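Local coordinates for protein ORF14 (Streptomyces clavuligerus, PDB 2WPX) that binds acetyl-coenzyme A and probably acts as an acyltransferase, a tandem GNAT protein of the clavulanic acid biosynthesis pathway, at residues Asp18-Gln23 with Gly68-Ala73; Ala148-Ile153 with Val329-Glu334; Arg231-Tyr236 with Ser253-Thr258. All coordinates share one frame; numbering follows the deposited sequence.

In the fold
A tandem GNAT protein illustrates how elements of one fold can be joined by different chemistry: here a helix-to-strand contact and two strand pairings. All three are partly buried. Contact 1 lies farthest out, about 24 Å from the chain's centre against 18 and 12 Å for contacts 2 and 3 (centre to centre), and works through one side-chain amide. Contacts 2 and 3 are antiparallel pairings on opposite sides of that centre. Contact 2 joins the N-terminal acetyltransferase region to the last strand of the chain and carries an arginine-tryptophan pair; contact 3 stays within one hairpin of the C-terminal GNAT region and is rich in arginine. Nearest atoms of any two contacts are about 12 to 16 Å apart.

Contact 1 of 3, residues Asp18-Gln23 with Gly68-Ala73; sequences DETVGQ and GRVVGA
Gln-23 and Val-70 meet where the first turns of helix 18-33 lie against the strands of the N-terminal GNAT region. Gln-23 CB packs on the valine, 3.6 Å from Val-70 CG2. Beyond CG the chain runs extended (chi2 173°), which carries the amide carbon past that methyl toward the backbone of strand 69-79. At the tip, OE1 accepts the N-H of Val-70, with 2.9 Å between Gln-23 OE1 and Val-70 N; the bond is nearly straight at hydrogen, 173°, and comes almost along the C=O axis. The other half of the amide turns back to its own helix: Gln-23 NE2 donates to Glu-19 OE1 over 3.2 Å, the acceptor lying close to the amide plane but approached from above the carboxylate plane. Thr-20 adds a looser methyl contact, CG2 to Val-70 CG2 at 4.3 Å, while its hydroxyl bonds to Asp-17. Just after Val-70, Val-71 and Gly-72 both face Val-64 of strand 57-66 in a classic beta bulge. Bonds at both ends of the Gln-23 amide fix its rotation, and the carboxylate of Glu-19 would be expected to polarise it, making OE1 a somewhat stronger acceptor for the strand N-H.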
loop_
_atom_site.group_PDB
_atom_site.type_symbol
_atom_site.label_atom_id
_atom_site.label_comp_id
_atom_site.label_asym_id
_atom_site.label_seq_id
_atom_site.Cartn_x
_atom_site.Cartn_y
_atom_site.Cartn_z
ATOM N N ASP A 18 -19.088 2.988 17.408
ATOM C CA ASP A 18 -17.939 2.508 18.165
ATOM C C ASP A 18 -17.941 0.998 18.400
ATOM O O ASP A 18 -16.911 0.347 18.283
ATOM C CB ASP A 18 -17.777 3.246 19.484
ATOM C CG ASP A 18 -17.400 4.720 19.311
ATOM O OD1 ASP A 18 -16.715 5.258 20.205
ATOM O OD2 ASP A 18 -17.784 5.374 18.322
ATOM N N GLU A 19 -19.101 0.444 18.705
ATOM C CA GLU A 19 -19.222 -0.987 18.958
ATOM C C GLU A 19 -18.816 -1.808 17.760
ATOM O O GLU A 19 -17.957 -2.688 17.914
ATOM C CB GLU A 19 -20.627 -1.391 19.436
ATOM C CG GLU A 19 -20.791 -2.920 19.594
ATOM C CD GLU A 19 -20.121 -3.462 20.876
ATOM O OE1 GLU A 19 -19.056 -4.133 20.739
ATOM O OE2 GLU A 19 -20.669 -3.235 22.016
ATOM N N THR A 20 -19.412 -1.520 16.589
ATOM C CA THR A 20 -19.035 -2.173 15.321
ATOM C C THR A 20 -17.578 -1.872 14.898
ATOM O O THR A 20 -16.870 -2.783 14.478
ATOM C CB THR A 20 -20.021 -1.874 14.125
ATOM O OG1 THR A 20 -21.357 -2.076 14.552
ATOM C CG2 THR A 20 -19.811 -2.844 12.972
ATOM N N VAL A 21 -17.113 -0.630 15.020
ATOM C CA VAL A 21 -15.698 -0.381 14.711
ATOM C C VAL A 21 -14.751 -1.185 15.584
ATOM O O VAL A 21 -13.792 -1.744 15.075
ATOM C CB VAL A 21 -15.264 1.097 14.836
ATOM C CG1 VAL A 21 -13.793 1.208 14.549
ATOM C CG2 VAL A 21 -16.058 1.965 13.876
ATOM N N GLY A 22 -15.009 -1.199 16.898
ATOM C CA GLY A 22 -14.234 -1.994 17.849
ATOM C C GLY A 22 -14.092 -3.466 17.482
ATOM O O GLY A 22 -12.986 -4.023 17.499
ATOM N N GLN A 23 -15.221 -4.094 17.157
ATOM C CA GLN A 23 -15.226 -5.455 16.599
ATOM C C GLN A 23 -14.446 -5.633 15.325
ATOM O O GLN A 23 -13.790 -6.624 15.150
ATOM C CB GLN A 23 -16.671 -5.998 16.422
ATOM C CG GLN A 23 -17.091 -6.678 17.754
ATOM C CD GLN A 23 -18.539 -7.105 17.790
ATOM O OE1 GLN A 23 -18.968 -7.913 16.967
ATOM N NE2 GLN A 23 -19.290 -6.589 18.761
ATOM N N GLY A 68 -25.131 -11.757 15.968
ATOM C CA GLY A 68 -24.832 -10.468 16.552
ATOM C C GLY A 68 -23.367 -10.090 16.653
ATOM O O GLY A 68 -23.063 -8.981 17.109
ATOM N N ARG A 69 -22.442 -10.960 16.235
ATOM C CA ARG A 69 -21.025 -10.527 16.207
ATOM C C ARG A 69 -20.432 -10.519 14.814
ATOM O O ARG A 69 -20.819 -11.296 13.932
ATOM C CB ARG A 69 -20.107 -11.335 17.144
ATOM C CG ARG A 69 -20.514 -12.789 17.340
ATOM C CD ARG A 69 -19.781 -13.811 16.465
ATOM N NE ARG A 69 -18.381 -13.981 16.831
ATOM C CZ ARG A 69 -17.639 -15.096 16.704
ATOM N NH1 ARG A 69 -18.103 -16.270 16.277
ATOM N NH2 ARG A 69 -16.370 -14.987 17.059
ATOM N N VAL A 70 -19.494 -9.604 14.634
ATOM C CA VAL A 70 -18.806 -9.443 13.358
ATOM C C VAL A 70 -17.997 -10.695 13.106
ATOM O O VAL A 70 -17.209 -11.114 13.963
ATOM C CB VAL A 70 -17.882 -8.247 13.405
ATOM C CG1 VAL A 70 -17.063 -8.162 12.154
ATOM C CG2 VAL A 70 -18.700 -6.997 13.571
ATOM N N VAL A 71 -18.180 -11.295 11.941
ATOM C CA VAL A 71 -17.371 -12.419 11.610
ATOM C C VAL A 71 -16.687 -12.210 10.282
ATOM O O VAL A 71 -16.001 -13.120 9.779
ATOM C CB VAL A 71 -18.202 -13.736 11.623
ATOM C CG1 VAL A 71 -18.574 -14.080 13.068
ATOM C CG2 VAL A 71 -19.435 -13.601 10.760
ATOM N N GLY A 72 -16.829 -11.018 9.704
ATOM C CA GLY A 72 -16.094 -10.706 8.466
ATOM C C GLY A 72 -16.346 -9.284 8.027
ATOM O O GLY A 72 -17.161 -8.575 8.608
ATOM N N ALA A 73 -15.640 -8.858 6.995
ATOM C CA ALA A 73 -15.671 -7.460 6.606
ATOM C C ALA A 73 -15.412 -7.411 5.124
ATOM O O ALA A 73 -14.640 -8.188 4.613
ATOM C CB ALA A 73 -14.600 -6.705 7.350
#

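Contact 2 of 3, residues Ala148-Ile153 with Val329-Glu334; sequences AHRSDI and VFWTAE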
loop_
_atom_site.group_PDB
_atom_site.type_symbol
_atom_site.label_atom_id
_atom_site.label_comp_id
_atom_site.label_asym_id
_atom_site.label_seq_id
_atom_site.Cartn_x
_atom_site.Cartn_y
_atom_site.Cartn_z
ATOM N N ALA A 148 -12.733 -15.330 -10.354
ATOM C CA ALA A 148 -11.787 -14.285 -10.741
ATOM C C ALA A 148 -10.636 -14.989 -11.486
ATOM O O ALA A 148 -10.467 -16.222 -11.380
ATOM C CB ALA A 148 -11.267 -13.550 -9.506
ATOM N N HIS A 149 -9.872 -14.188 -12.250
ATOM C CA HIS A 149 -8.675 -14.654 -12.947
ATOM C C HIS A 149 -7.498 -13.709 -12.650
ATOM O O HIS A 149 -7.667 -12.544 -12.327
ATOM C CB HIS A 149 -8.941 -14.739 -14.460
ATOM C CG HIS A 149 -10.169 -15.506 -14.801
ATOM N ND1 HIS A 149 -11.415 -14.921 -14.845
ATOM C CD2 HIS A 149 -10.352 -16.814 -15.101
ATOM C CE1 HIS A 149 -12.311 -15.836 -15.178
ATOM N NE2 HIS A 149 -11.693 -16.994 -15.336
ATOM N N ARG A 150 -6.295 -14.226 -12.762
ATOM C CA ARG A 150 -5.101 -13.388 -12.644
ATOM C C ARG A 150 -5.004 -12.470 -13.865
ATOM O O ARG A 150 -5.228 -12.932 -14.978
ATOM C CB ARG A 150 -3.862 -14.281 -12.553
ATOM C CG ARG A 150 -3.693 -14.808 -11.147
ATOM C CD ARG A 150 -2.418 -15.603 -11.030
ATOM N NE ARG A 150 -2.400 -16.387 -9.799
ATOM C CZ ARG A 150 -2.896 -17.634 -9.724
ATOM N NH1 ARG A 150 -3.428 -18.170 -10.805
ATOM N NH2 ARG A 150 -2.842 -18.341 -8.602
ATOM N N SER A 151 -4.705 -11.187 -13.653
ATOM C CA SER A 151 -4.511 -10.202 -14.737
ATOM C C SER A 151 -3.165 -10.391 -15.356
ATOM O O SER A 151 -2.202 -10.739 -14.683
ATOM C CB SER A 151 -4.539 -8.779 -14.174
ATOM O OG SER A 151 -5.761 -8.502 -13.507
ATOM N N ASP A 152 -3.066 -10.115 -16.625
ATOM C CA ASP A 152 -1.752 -10.208 -17.261
ATOM C C ASP A 152 -0.972 -8.903 -17.100
ATOM O O ASP A 152 -0.763 -8.183 -18.051
ATOM C CB ASP A 152 -1.869 -10.622 -18.745
ATOM C CG ASP A 152 -0.497 -10.980 -19.368
ATOM O OD1 ASP A 152 -0.440 -11.113 -20.602
ATOM O OD2 ASP A 152 0.543 -11.097 -18.652
ATOM N N ILE A 153 -0.626 -8.579 -15.866
ATOM C CA ILE A 153 0.294 -7.492 -15.581
ATOM C C ILE A 153 1.277 -7.956 -14.499
ATOM O O ILE A 153 1.026 -8.922 -13.765
ATOM C CB ILE A 153 -0.466 -6.201 -15.128
ATOM C CG1 ILE A 153 -1.134 -6.421 -13.776
ATOM C CG2 ILE A 153 -1.472 -5.748 -16.232
ATOM C CD1 ILE A 153 -2.305 -5.524 -13.491
ATOM N N VAL A 329 -0.309 -10.383 -6.251
ATOM C CA VAL A 329 -0.795 -10.753 -7.576
ATOM C C VAL A 329 -2.171 -10.112 -7.878
ATOM O O VAL A 329 -3.082 -10.164 -7.035
ATOM C CB VAL A 329 -0.924 -12.285 -7.742
ATOM C CG1 VAL A 329 -1.196 -12.615 -9.201
ATOM C CG2 VAL A 329 0.269 -12.998 -7.239
ATOM N N PHE A 330 -2.308 -9.500 -9.060
ATOM C CA PHE A 330 -3.522 -8.755 -9.401
ATOM C C PHE A 330 -4.527 -9.645 -10.065
ATOM O O PHE A 330 -4.215 -10.352 -11.048
ATOM C CB PHE A 330 -3.197 -7.510 -10.236
ATOM C CG PHE A 330 -2.171 -6.639 -9.579
ATOM C CD1 PHE A 330 -2.489 -5.903 -8.452
ATOM C CD2 PHE A 330 -0.844 -6.633 -10.023
ATOM C CE1 PHE A 330 -1.492 -5.135 -7.783
ATOM C CE2 PHE A 330 0.137 -5.886 -9.363
ATOM C CZ PHE A 330 -0.189 -5.136 -8.253
ATOM N N TRP A 331 -5.728 -9.678 -9.493
ATOM C CA TRP A 331 -6.790 -10.519 -10.031
ATOM C C TRP A 331 -7.958 -9.640 -10.386
ATOM O O TRP A 331 -8.117 -8.551 -9.833
ATOM C CB TRP A 331 -7.255 -11.566 -9.014
ATOM C CG TRP A 331 -6.299 -12.771 -8.639
ATOM C CD1 TRP A 331 -5.105 -12.707 -8.017
ATOM C CD2 TRP A 331 -6.559 -14.153 -8.833
ATOM N NE1 TRP A 331 -4.602 -13.960 -7.772
ATOM C CE2 TRP A 331 -5.466 -14.872 -8.291
ATOM C CE3 TRP A 331 -7.603 -14.867 -9.442
ATOM C CZ2 TRP A 331 -5.396 -16.277 -8.301
ATOM C CZ3 TRP A 331 -7.537 -16.257 -9.452
ATOM C CH2 TRP A 331 -6.429 -16.946 -8.892
ATOM N N THR A 332 -8.842 -10.161 -11.221
ATOM C CA THR A 332 -9.950 -9.381 -11.743
ATOM C C THR A 332 -11.134 -10.310 -11.992
ATOM O O THR A 332 -10.959 -11.534 -12.237
ATOM C CB THR A 332 -9.561 -8.659 -13.080
ATOM O OG1 THR A 332 -10.668 -7.894 -13.535
ATOM C CG2 THR A 332 -9.200 -9.687 -14.216
ATOM N N ALA A 333 -12.337 -9.756 -11.942
ATOM C CA ALA A 333 -13.546 -10.576 -12.036
ATOM C C ALA A 333 -14.680 -9.754 -12.610
ATOM O O ALA A 333 -14.732 -8.552 -12.415
ATOM C CB ALA A 333 -13.947 -11.072 -10.676
ATOM N N GLU A 334 -15.579 -10.426 -13.326
ATOM C CA GLU A 334 -16.845 -9.808 -13.710
ATOM C C GLU A 334 -17.797 -9.562 -12.496
ATOM O O GLU A 334 -17.982 -10.407 -11.601
ATOM C CB GLU A 334 -17.524 -10.614 -14.830
ATOM C CG GLU A 334 -16.795 -10.548 -16.183
ATOM C CD GLU A 334 -17.613 -11.178 -17.318
ATOM O OE1 GLU A 334 -17.617 -12.406 -17.447
ATOM O OE2 GLU A 334 -18.272 -10.454 -18.087
HETATM O O HOH W 1 -1.868 -11.156 -12.069
HETATM O O HOH W 2 -0.107 -9.448 -11.175
#
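Arg-150 and Trp-331 meet in an antiparallel pairing of strand 149-162 with strand 323-334, the last of the chain, which lies between strands 120-127 and 149-162 of the N-terminal acetyltransferase region. His-149 and Thr-332 form a hydrogen-bonded pair: His-149 N donates to Thr-332 O and Thr-332 N to His-149 O, each over 2.9 Å. Next to it, Arg-150 and Trp-331 are a non-hydrogen-bonded pair whose side chains diverge at CB yet then lie side by side, pointing the same way. Arg-150 CG sits over one face of the indole, 3.6 Å from the centroid of the five-membered ring, a CH-pi contact. With Arg-150 CD anti to CB (chi2 -176°), that carbon touches Val-329 CG1 at 3.7 Å. Ala-140, Ala-143 and Ala-144 of helix 138-145 also pack on the indole. Ala-148 CB rests on Ala-333 CB at 3.8 Å, and the Ala-148 side chain is about 6 Å from the bound acetyl-coenzyme A.

Past Arg-150 the pairing frays. Ser-151 N still donates to Phe-330 O over 2.8 Å, but an inverse gamma turn centred on Asp-152 follows and water steps in: one water donates to both Ser-151 O and Phe-330 O, while a second joins Ile-153 O to Phe-330 N. Ile-153 CG1 meets Phe-330 CD2 at 3.8 Å. Phe-330 O thus gathers a backbone N-H, a water and a weak bond from the Ser-151 hydroxyl. Glu-127 OE2, shared by a salt bridge from Arg-150 NE and a hydrogen bond from Trp-331 NE1, would be expected to balance the arginine charge.

Contact 3 of 3, residues Arg231-Tyr236 with Ser253-Thr258; sequences RGRRAY and SVSKTT
This is antiparallel pairing inside a hairpin: Arg-234 and Tyr-236 of strand 234-242 face Lys-256 and Val-254 of strand 247-256, at the end away from the turn. Both are hydrogen-bonded pairs. Arg-234 N meets Lys-256 O at 2.8 Å in the straightest of their bonds (178° at hydrogen), and Tyr-236 N meets Val-254 O at 2.7 Å. Between them Ala-235 and Ser-255 form a non-hydrogen-bonded pair, where Ala-235 CA approaches Val-254 O to 3.0 Å in a CA-H...O contact.

Ahead of the strand, Arg-233 lies alongside Thr-257 and runs extended from CG to NE (chi2 173°, chi3 175°). Thr-257 CG2 rests over the centre of its guanidinium, 3.4 Å from Arg-233 CZ, while Ser-255 OG lies in the guanidinium plane and accepts from Arg-233 NH1 at 3.1 Å. Arg-233 NH2 forms a salt bridge with Asp-45 OD1 of helix 43-51 and Arg-231 NE one with OD2, so this hairpin base of the C-terminal GNAT region meets the N-terminal half of the tandem protein. Gly-232, with positive phi, ends the preceding helix in a Schellman motif; its carbonyl oxygen takes the hydroxyl of Thr-258 on a lone pair, OG1 to O 2.8 Å. A water bridges Arg-231 O and Thr-258 N.

On the face bearing Arg-234, Lys-256 and Tyr-236, Lys-256 CG sits over the guanidinium toward its rim, 3.7 Å from Arg-234 NH2. Lys-256 NZ instead turns to Thr-257 O at 2.9 Å and to Asn-260 O. Glu-296 OE1 takes a salt bridge from Arg-234 NH2 and OE2 a hydrogen bond with Tyr-236 OH, which probably eases the like charges of this arginine and lysine.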
loop_
_atom_site.group_PDB
_atom_site.type_symbol
_atom_site.label_atom_id
_atom_site.label_comp_id
_atom_site.label_asym_id
_atom_site.label_seq_id
_atom_site.Cartn_x
_atom_site.Cartn_y
_atom_site.Cartn_z
ATOM N N ARG A 231 -5.056 9.614 9.050
ATOM C CA ARG A 231 -4.776 8.270 9.469
ATOM C C ARG A 231 -3.602 8.203 10.476
ATOM O O ARG A 231 -3.227 7.147 10.886
ATOM C CB ARG A 231 -4.575 7.381 8.230
ATOM C CG ARG A 231 -5.954 7.133 7.569
ATOM C CD ARG A 231 -5.865 6.523 6.160
ATOM N NE ARG A 231 -5.136 5.286 6.186
ATOM C CZ ARG A 231 -5.066 4.456 5.147
ATOM N NH1 ARG A 231 -5.758 4.735 4.036
ATOM N NH2 ARG A 231 -4.351 3.343 5.238
ATOM N N GLY A 232 -3.084 9.338 10.909
ATOM C CA GLY A 232 -2.013 9.365 11.912
ATOM C C GLY A 232 -0.657 8.935 11.350
ATOM O O GLY A 232 0.249 8.575 12.109
ATOM N N ARG A 233 -0.555 8.914 10.013
ATOM C CA ARG A 233 0.682 8.557 9.339
ATOM C C ARG A 233 1.581 9.784 9.173
ATOM O O ARG A 233 1.120 10.863 8.786
ATOM C CB ARG A 233 0.388 7.969 7.949
ATOM C CG ARG A 233 -0.103 6.548 8.028
ATOM C CD ARG A 233 -0.538 6.045 6.709
ATOM N NE ARG A 233 -0.906 4.633 6.807
ATOM C CZ ARG A 233 -0.031 3.656 6.588
ATOM N NH1 ARG A 233 1.229 3.955 6.286
ATOM N NH2 ARG A 233 -0.399 2.400 6.676
ATOM N N ARG A 234 2.866 9.564 9.407
ATOM C CA ARG A 234 3.903 10.549 9.298
ATOM C C ARG A 234 4.789 10.151 8.098
ATOM O O ARG A 234 4.980 8.954 7.842
ATOM C CB ARG A 234 4.772 10.299 10.520
ATOM C CG ARG A 234 5.265 11.412 11.211
ATOM C CD ARG A 234 5.211 11.104 12.709
ATOM N NE ARG A 234 5.994 10.015 13.308
ATOM C CZ ARG A 234 5.470 9.102 14.162
ATOM N NH1 ARG A 234 4.156 9.072 14.420
ATOM N NH2 ARG A 234 6.230 8.198 14.755
ATOM N N ALA A 235 5.440 11.107 7.426
ATOM C CA ALA A 235 6.275 10.717 6.285
ATOM C C ALA A 235 7.638 11.401 6.278
ATOM O O ALA A 235 7.831 12.419 6.948
ATOM C CB ALA A 235 5.523 10.941 4.960
ATOM N N TYR A 236 8.593 10.805 5.563
ATOM C CA TYR A 236 9.959 11.336 5.544
ATOM C C TYR A 236 10.458 11.353 4.096
ATOM O O TYR A 236 10.386 10.316 3.394
ATOM C CB TYR A 236 10.900 10.501 6.425
ATOM C CG TYR A 236 10.605 10.554 7.891
ATOM C CD1 TYR A 236 9.615 9.716 8.473
ATOM C CD2 TYR A 236 11.295 11.427 8.724
ATOM C CE1 TYR A 236 9.346 9.755 9.821
ATOM C CE2 TYR A 236 11.016 11.461 10.089
ATOM C CZ TYR A 236 10.044 10.637 10.604
ATOM O OH TYR A 236 9.779 10.658 11.916
ATOM N N SER A 253 10.542 8.348 -0.324
ATOM C CA SER A 253 9.808 8.560 0.932
ATOM C C SER A 253 9.652 7.289 1.775
ATOM O O SER A 253 9.561 6.181 1.233
ATOM C CB SER A 253 8.396 9.057 0.625
ATOM O OG SER A 253 7.820 8.151 -0.284
ATOM N N VAL A 254 9.613 7.499 3.095
ATOM C CA VAL A 254 9.129 6.548 4.075
ATOM C C VAL A 254 7.832 7.104 4.772
ATOM O O VAL A 254 7.675 8.330 5.048
ATOM C CB VAL A 254 10.221 6.169 5.119
ATOM C CG1 VAL A 254 9.674 5.239 6.182
ATOM C CG2 VAL A 254 11.397 5.449 4.429
ATOM N N SER A 255 6.928 6.180 5.073
ATOM C CA SER A 255 5.679 6.483 5.703
ATOM C C SER A 255 5.733 5.717 7.024
ATOM O O SER A 255 6.229 4.595 7.086
ATOM C CB SER A 255 4.568 5.956 4.760
ATOM O OG SER A 255 3.309 6.071 5.335
ATOM N N LYS A 256 5.257 6.311 8.102
ATOM C CA LYS A 256 5.352 5.653 9.424
ATOM C C LYS A 256 4.006 5.851 10.105
ATOM O O LYS A 256 3.547 6.973 10.182
ATOM C CB LYS A 256 6.426 6.345 10.255
ATOM C CG LYS A 256 6.422 5.998 11.731
ATOM C CD LYS A 256 7.370 4.781 11.926
ATOM C CE LYS A 256 6.949 3.860 13.108
ATOM N NZ LYS A 256 5.505 3.395 12.979
ATOM N N THR A 257 3.375 4.768 10.574
ATOM C CA THR A 257 2.097 4.839 11.338
ATOM C C THR A 257 2.288 5.297 12.808
ATOM O O THR A 257 3.401 5.282 13.361
ATOM C CB THR A 257 1.265 3.534 11.261
ATOM O OG1 THR A 257 2.050 2.446 11.740
ATOM C CG2 THR A 257 0.842 3.175 9.856
ATOM N N THR A 258 1.211 5.779 13.422
ATOM C CA THR A 258 1.251 6.088 14.829
ATOM C C THR A 258 1.668 4.834 15.606
ATOM O O THR A 258 2.567 4.872 16.420
ATOM C CB THR A 258 -0.101 6.659 15.352
ATOM O OG1 THR A 258 -0.341 7.934 14.771
ATOM C CG2 THR A 258 -0.073 6.867 16.887
HETATM O O HOH W 3 -1.272 5.700 12.000
#